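Local coordinates for protein ketosynthase (Streptomyces sp. MSC090213JE08, PDB 6KXD) that probably serves as the chain length factor half of a ketosynthase/chain length factor pair in the highly reducing type II polyketide synthase of ishigamide biosynthesis, at residues L56-P60 with F208-W214; P227-E231 with L325-G329. All coordinates share one frame; numbering follows the deposited sequence.

Contact 1 of 2, residues L56-P60 with F208-W214; sequences LGPLP and FSAAHAW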
ATOM      1  N   LEU B  56     -14.397   0.488 -25.254  1.00 77.09           N
ATOM      2  CA  LEU B  56     -14.334   1.161 -23.946  1.00 71.65           C
ATOM      3  C   LEU B  56     -15.598   1.990 -23.675  1.00 72.69           C
ATOM      4  O   LEU B  56     -15.779   2.493 -22.579  1.00 73.09           O
ATOM      5  CB  LEU B  56     -13.084   2.039 -23.924  1.00 67.96           C
ATOM      6  CG  LEU B  56     -11.771   1.255 -23.881  1.00 73.00           C
ATOM      7  CD1 LEU B  56     -10.618   2.093 -24.401  1.00 70.15           C
ATOM      8  CD2 LEU B  56     -11.484   0.746 -22.471  1.00 76.86           C
ATOM      9  N   GLY B  57     -16.464   2.154 -24.683  1.00 77.70           N
ATOM     10  CA  GLY B  57     -17.691   2.915 -24.522  1.00 71.04           C
ATOM     11  C   GLY B  57     -17.381   4.404 -24.486  1.00 72.26           C
ATOM     12  O   GLY B  57     -16.244   4.795 -24.736  1.00 70.62           O
ATOM     13  N   PRO B  58     -18.365   5.278 -24.182  1.00 66.28           N
ATOM     14  CA  PRO B  58     -18.123   6.721 -24.184  1.00 63.12           C
ATOM     15  C   PRO B  58     -16.987   7.052 -23.197  1.00 59.88           C
ATOM     16  O   PRO B  58     -16.877   6.382 -22.182  1.00 57.20           O
ATOM     17  CB  PRO B  58     -19.469   7.341 -23.763  1.00 68.20           C
ATOM     18  CG  PRO B  58     -20.263   6.195 -23.134  1.00 71.43           C
ATOM     19  CD  PRO B  58     -19.738   4.931 -23.787  1.00 73.44           C
ATOM     20  N   LEU B  59     -16.150   8.032 -23.557  1.00 56.93           N
ATOM     21  CA  LEU B  59     -15.039   8.528 -22.738  1.00 59.63           C
ATOM     22  C   LEU B  59     -15.074  10.048 -22.739  1.00 60.79           C
ATOM     23  O   LEU B  59     -15.601  10.650 -23.668  1.00 59.63           O
ATOM     24  CB  LEU B  59     -13.704   8.050 -23.313  1.00 53.97           C
ATOM     25  CG  LEU B  59     -13.424   6.555 -23.227  1.00 53.90           C
ATOM     26  CD1 LEU B  59     -12.248   6.199 -24.110  1.00 55.55           C
ATOM     27  CD2 LEU B  59     -13.179   6.109 -21.795  1.00 53.77           C
ATOM     28  N   PRO B  60     -14.458  10.714 -21.733  1.00 62.56           N
ATOM     29  CA  PRO B  60     -14.443  12.172 -21.679  1.00 59.42           C
ATOM     30  C   PRO B  60     -13.608  12.780 -22.808  1.00 59.16           C
ATOM     31  O   PRO B  60     -13.719  13.952 -23.078  1.00 58.81           O
ATOM     32  CB  PRO B  60     -13.817  12.539 -20.323  1.00 61.88           C
ATOM     33  CG  PRO B  60     -13.417  11.227 -19.667  1.00 59.30           C
ATOM     34  CD  PRO B  60     -13.744  10.093 -20.614  1.00 58.50           C
ATOM     35  N   PHE B 208      -5.440   1.727 -18.292  1.00 39.30           N
ATOM     36  CA  PHE B 208      -6.449   2.581 -18.876  1.00 40.80           C
ATOM     37  C   PHE B 208      -7.820   1.890 -18.703  1.00 44.03           C
ATOM     38  O   PHE B 208      -7.957   0.693 -18.896  1.00 43.22           O
ATOM     39  CB  PHE B 208      -6.164   2.904 -20.343  1.00 42.67           C
ATOM     40  CG  PHE B 208      -7.174   3.908 -20.836  1.00 42.77           C
ATOM     41  CD1 PHE B 208      -6.979   5.262 -20.633  1.00 49.25           C
ATOM     42  CD2 PHE B 208      -8.394   3.486 -21.339  1.00 47.04           C
ATOM     43  CE1 PHE B 208      -7.957   6.175 -21.003  1.00 47.16           C
ATOM     44  CE2 PHE B 208      -9.377   4.401 -21.687  1.00 50.28           C
ATOM     45  CZ  PHE B 208      -9.142   5.741 -21.540  1.00 47.24           C
ATOM     46  N   SER B 209      -8.812   2.639 -18.230  1.00 39.08           N
ATOM     47  CA  SER B 209     -10.174   2.136 -18.088  1.00 44.35           C
ATOM     48  C   SER B 209     -11.111   3.316 -18.245  1.00 47.71           C
ATOM     49  O   SER B 209     -10.738   4.437 -17.917  1.00 42.55           O
ATOM     50  CB  SER B 209     -10.465   1.449 -16.777  1.00 43.36           C
ATOM     51  OG  SER B 209     -10.448   2.351 -15.678  1.00 43.91           O
ATOM     52  N   ALA B 210     -12.301   3.046 -18.786  1.00 44.85           N
ATOM     53  CA  ALA B 210     -13.338   4.095 -18.866  1.00 46.58           C
ATOM     54  C   ALA B 210     -13.603   4.662 -17.461  1.00 40.53           C
ATOM     55  O   ALA B 210     -13.783   5.884 -17.277  1.00 45.19           O
ATOM     56  CB  ALA B 210     -14.605   3.538 -19.502  1.00 44.72           C
ATOM     57  N   ALA B 211     -13.535   3.827 -16.427  1.00 40.54           N
ATOM     58  CA  ALA B 211     -13.796   4.326 -15.094  1.00 41.96           C
ATOM     59  C   ALA B 211     -12.756   5.379 -14.685  1.00 46.26           C
ATOM     60  O   ALA B 211     -13.084   6.546 -14.278  1.00 45.22           O
ATOM     61  CB  ALA B 211     -13.890   3.190 -14.120  1.00 43.58           C
ATOM     62  N   HIS B 212     -11.494   4.977 -14.786  1.00 41.88           N
ATOM     63  CA  HIS B 212     -10.351   5.864 -14.556  1.00 41.20           C
ATOM     64  C   HIS B 212     -10.494   7.163 -15.350  1.00 41.93           C
ATOM     65  O   HIS B 212     -10.341   8.245 -14.784  1.00 40.60           O
ATOM     66  CB  HIS B 212      -9.061   5.140 -14.918  1.00 44.38           C
ATOM     67  CG  HIS B 212      -7.852   5.942 -14.610  1.00 47.23           C
ATOM     68  ND1 HIS B 212      -6.943   6.275 -15.572  1.00 52.76           N
ATOM     69  CD2 HIS B 212      -7.459   6.531 -13.470  1.00 50.32           C
ATOM     70  CE1 HIS B 212      -6.002   7.011 -15.020  1.00 48.36           C
ATOM     71  NE2 HIS B 212      -6.300   7.189 -13.738  1.00 49.60           N
ATOM     72  N   ALA B 213     -10.747   7.046 -16.656  1.00 41.68           N
ATOM     73  CA  ALA B 213     -10.832   8.212 -17.509  1.00 43.24           C
ATOM     74  C   ALA B 213     -11.941   9.143 -17.003  1.00 42.55           C
ATOM     75  O   ALA B 213     -11.723  10.332 -16.865  1.00 44.86           O
ATOM     76  CB  ALA B 213     -11.056   7.834 -18.947  1.00 43.67           C
ATOM     77  N   TRP B 214     -13.116   8.587 -16.712  1.00 46.09           N
ATOM     78  CA  TRP B 214     -14.247   9.415 -16.212  1.00 45.51           C
ATOM     79  C   TRP B 214     -13.935   9.989 -14.831  1.00 44.21           C
ATOM     80  O   TRP B 214     -14.226  11.155 -14.563  1.00 47.42           O
ATOM     81  CB  TRP B 214     -15.533   8.574 -16.234  1.00 48.65           C
ATOM     82  CG  TRP B 214     -16.109   8.515 -17.605  1.00 47.94           C
ATOM     83  CD1 TRP B 214     -16.144   7.456 -18.457  1.00 50.22           C
ATOM     84  CD2 TRP B 214     -16.706   9.620 -18.308  1.00 49.18           C
ATOM     85  NE1 TRP B 214     -16.724   7.827 -19.638  1.00 56.52           N
ATOM     86  CE2 TRP B 214     -17.083   9.141 -19.576  1.00 50.82           C
ATOM     87  CE3 TRP B 214     -16.940  10.965 -17.982  1.00 56.92           C
ATOM     88  CZ2 TRP B 214     -17.700   9.961 -20.523  1.00 50.97           C
ATOM     89  CZ3 TRP B 214     -17.558  11.772 -18.917  1.00 51.86           C
ATOM     90  CH2 TRP B 214     -17.905  11.278 -20.173  1.00 49.57           C
TER
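L56 opens the contact with two different parts. Its CD1 methyl comes obliquely onto the F208 ring, 3.8 Å from CE2, while its carbonyl O rests 3.5 Å from A210 CB. The F208 ring reaches the loop because CG stands anti to the backbone N (chi1 -174°). P58 then contributes its carbonyl. W214 NE1 donates to P58 O over 2.9 Å with a nearly straight N-H (166°); the oxygen sits in the indole plane, whereas the nitrogen approaches from above the carbonyl plane. L59 starts out away from the helix, but its forked tip turns back: CD1 touches the edge of the F208 ring, and CD2 nestles on the first helical turn, 3.7 Å from A210 CB and 3.9 Å from A213 CB. P60 finishes the run as a lid on the indole. Its CD lies 3.7 Å from the centroid of the five-membered ring of W214, a CH-pi contact almost along the ring normal, and CG leans on A213 O at 3.4 Å. At the start of helix 210-219, S209 is the N-cap, its OG accepting from H212 N. So the loop between strands 50-51 and 63-65 clasps the start of that helix, and P132 of the neighbouring ketosynthase subunit also packs on W214. With a leucine in place of W214, P58 O would probably be left without its N-H donor and P60 without the flat surface it lies on. Chemically, the N-H...O bond in the ring plane, with P60 over one face, helps to fix how the indole is turned, and the leucine methyls fill in around it, a largely apolar seam that holds an irregular loop without any charged pair.

Contact 2 of 2, residues P227-E231 with L325-G329; sequences PLLGE and LGDTG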
ATOM      1  N   PRO B 227      -7.947  15.185 -19.545  1.00 61.19           N
ATOM      2  CA  PRO B 227      -6.525  14.908 -19.745  1.00 60.41           C
ATOM      3  C   PRO B 227      -6.275  13.786 -20.771  1.00 49.72           C
ATOM      4  O   PRO B 227      -7.089  12.865 -20.948  1.00 49.39           O
ATOM      5  CB  PRO B 227      -6.045  14.543 -18.332  1.00 61.98           C
ATOM      6  CG  PRO B 227      -7.279  14.015 -17.646  1.00 61.43           C
ATOM      7  CD  PRO B 227      -8.417  14.852 -18.190  1.00 58.51           C
ATOM      8  N   LEU B 228      -5.144  13.885 -21.454  1.00 47.36           N
ATOM      9  CA  LEU B 228      -4.622  12.779 -22.214  1.00 48.06           C
ATOM     10  C   LEU B 228      -4.110  11.722 -21.219  1.00 46.23           C
ATOM     11  O   LEU B 228      -3.170  11.991 -20.469  1.00 42.11           O
ATOM     12  CB  LEU B 228      -3.480  13.252 -23.108  1.00 47.55           C
ATOM     13  CG  LEU B 228      -2.960  12.177 -24.048  1.00 46.83           C
ATOM     14  CD1 LEU B 228      -4.113  11.520 -24.801  1.00 47.24           C
ATOM     15  CD2 LEU B 228      -1.903  12.713 -25.003  1.00 51.34           C
ATOM     16  N   LEU B 229      -4.727  10.544 -21.223  1.00 42.01           N
ATOM     17  CA  LEU B 229      -4.382   9.513 -20.229  1.00 45.60           C
ATOM     18  C   LEU B 229      -3.621   8.396 -20.936  1.00 46.30           C
ATOM     19  O   LEU B 229      -3.969   7.990 -22.032  1.00 46.16           O
ATOM     20  CB  LEU B 229      -5.657   8.972 -19.586  1.00 50.02           C
ATOM     21  CG  LEU B 229      -6.391   9.966 -18.689  1.00 48.55           C
ATOM     22  CD1 LEU B 229      -7.727   9.410 -18.234  1.00 46.41           C
ATOM     23  CD2 LEU B 229      -5.521  10.338 -17.487  1.00 49.55           C
ATOM     24  N   GLY B 230      -2.631   7.878 -20.222  1.00 38.64           N
ATOM     25  CA  GLY B 230      -1.845   6.752 -20.677  1.00 40.13           C
ATOM     26  C   GLY B 230      -1.919   5.638 -19.661  1.00 43.41           C
ATOM     27  O   GLY B 230      -2.645   5.691 -18.646  1.00 45.98           O
ATOM     28  N   GLU B 231      -1.184   4.581 -19.951  1.00 38.70           N
ATOM     29  CA  GLU B 231      -1.237   3.457 -19.090  1.00 38.33           C
ATOM     30  C   GLU B 231       0.055   2.669 -19.252  1.00 35.29           C
ATOM     31  O   GLU B 231       0.781   2.795 -20.252  1.00 37.14           O
ATOM     32  CB  GLU B 231      -2.439   2.577 -19.434  1.00 40.00           C
ATOM     33  CG  GLU B 231      -2.358   2.025 -20.835  1.00 42.47           C
ATOM     34  CD  GLU B 231      -3.302   0.869 -21.164  1.00 42.44           C
ATOM     35  OE1 GLU B 231      -3.980   0.394 -20.253  1.00 40.36           O
ATOM     36  OE2 GLU B 231      -3.354   0.459 -22.341  1.00 42.76           O
ATOM     37  N   LEU B 325       3.501  10.348 -23.483  1.00 44.00           N
ATOM     38  CA  LEU B 325       2.797   9.113 -23.018  1.00 41.28           C
ATOM     39  C   LEU B 325       1.420   9.397 -22.417  1.00 43.79           C
ATOM     40  O   LEU B 325       0.733   8.456 -21.969  1.00 44.81           O
ATOM     41  CB  LEU B 325       3.652   8.423 -21.964  1.00 43.13           C
ATOM     42  CG  LEU B 325       5.032   7.972 -22.421  1.00 45.15           C
ATOM     43  CD1 LEU B 325       5.719   7.218 -21.288  1.00 51.52           C
ATOM     44  CD2 LEU B 325       4.937   7.131 -23.672  1.00 52.94           C
ATOM     45  N   GLY B 326       0.991  10.650 -22.384  1.00 42.51           N
ATOM     46  CA  GLY B 326      -0.126  11.026 -21.596  1.00 42.10           C
ATOM     47  C   GLY B 326       0.212  10.981 -20.122  1.00 46.18           C
ATOM     48  O   GLY B 326       1.368  10.737 -19.731  1.00 44.29           O
ATOM     49  N   ASP B 327      -0.807  11.239 -19.309  1.00 45.18           N
ATOM     50  CA  ASP B 327      -0.721  11.146 -17.888  1.00 43.06           C
ATOM     51  C   ASP B 327      -0.822   9.664 -17.560  1.00 43.23           C
ATOM     52  O   ASP B 327      -1.912   9.109 -17.705  1.00 41.93           O
ATOM     53  CB  ASP B 327      -1.818  11.949 -17.180  1.00 44.34           C
ATOM     54  CG  ASP B 327      -1.736  11.908 -15.661  1.00 48.35           C
ATOM     55  OD1 ASP B 327      -0.796  11.278 -15.130  1.00 49.23           O
ATOM     56  OD2 ASP B 327      -2.588  12.510 -15.012  1.00 49.12           O
ATOM     57  N   THR B 328       0.320   9.028 -17.249  1.00 38.39           N
ATOM     58  CA  THR B 328       0.314   7.575 -17.032  1.00 37.72           C
ATOM     59  C   THR B 328       0.073   7.242 -15.562  1.00 38.55           C
ATOM     60  O   THR B 328       0.186   6.077 -15.145  1.00 37.90           O
ATOM     61  CB  THR B 328       1.617   6.943 -17.531  1.00 41.12           C
ATOM     62  OG1 THR B 328       2.730   7.526 -16.828  1.00 40.83           O
ATOM     63  CG2 THR B 328       1.771   7.137 -19.017  1.00 42.70           C
ATOM     64  N   GLY B 329      -0.322   8.225 -14.751  1.00 38.53           N
ATOM     65  CA  GLY B 329      -0.795   7.882 -13.431  1.00 37.30           C
ATOM     66  C   GLY B 329       0.319   7.235 -12.628  1.00 37.43           C
ATOM     67  O   GLY B 329       1.448   7.741 -12.593  1.00 36.23           O
TER
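L229 and D327 form a single beta bridge, tying the beginning of strand 229-240 to the loop ahead of helix 332-344 in this thiolase-type fold. D327 N gives a practically linear bond to L228 O (2.7 Å, 178°), and D327 O accepts from G230 N at 2.9 Å. The D327 side chain leaves the bridge at CB, which lies 3.6 Å from L228 O and 4.0 Å from L229 CD2, the two side chains running side by side. CG stands anti to the backbone N (chi1 -178°), carrying the carboxylate past the bridge. OD1 accepts from G329 N at 3.1 Å, met from above the carboxylate plane, closing an Asx turn, and OD2 makes a salt bridge to R178. The backbones come too close for side chains at G230 or G326: a CB on G230 would collide with L325 O and T328 CG2. Buried and without a hydrogen-bond partner, L325 O instead faces G230 CA at 3.3 Å, a CA-H...O contact.

Contact 1 lies farther out, its centre about 20 Å from the centre of the chain, against about 12 Å for the centre of contact 2, and is only partly buried where the latter is enclosed. Helix 210-219 and strand 229-240 follow each other in the chain, and L229 stands between the two sites: its CD1 packs 3.4 Å from A213 CA and its CB against the F208 ring. A polar tie runs alongside, F208 N to E231 OE1, with R86 pairing the other carboxylate oxygen. The chemistry changes accordingly: contact 1 relies on apolar side-chain packing around two rings and one indole hydrogen bond, contact 2 on main-chain bonds between closely apposed backbones.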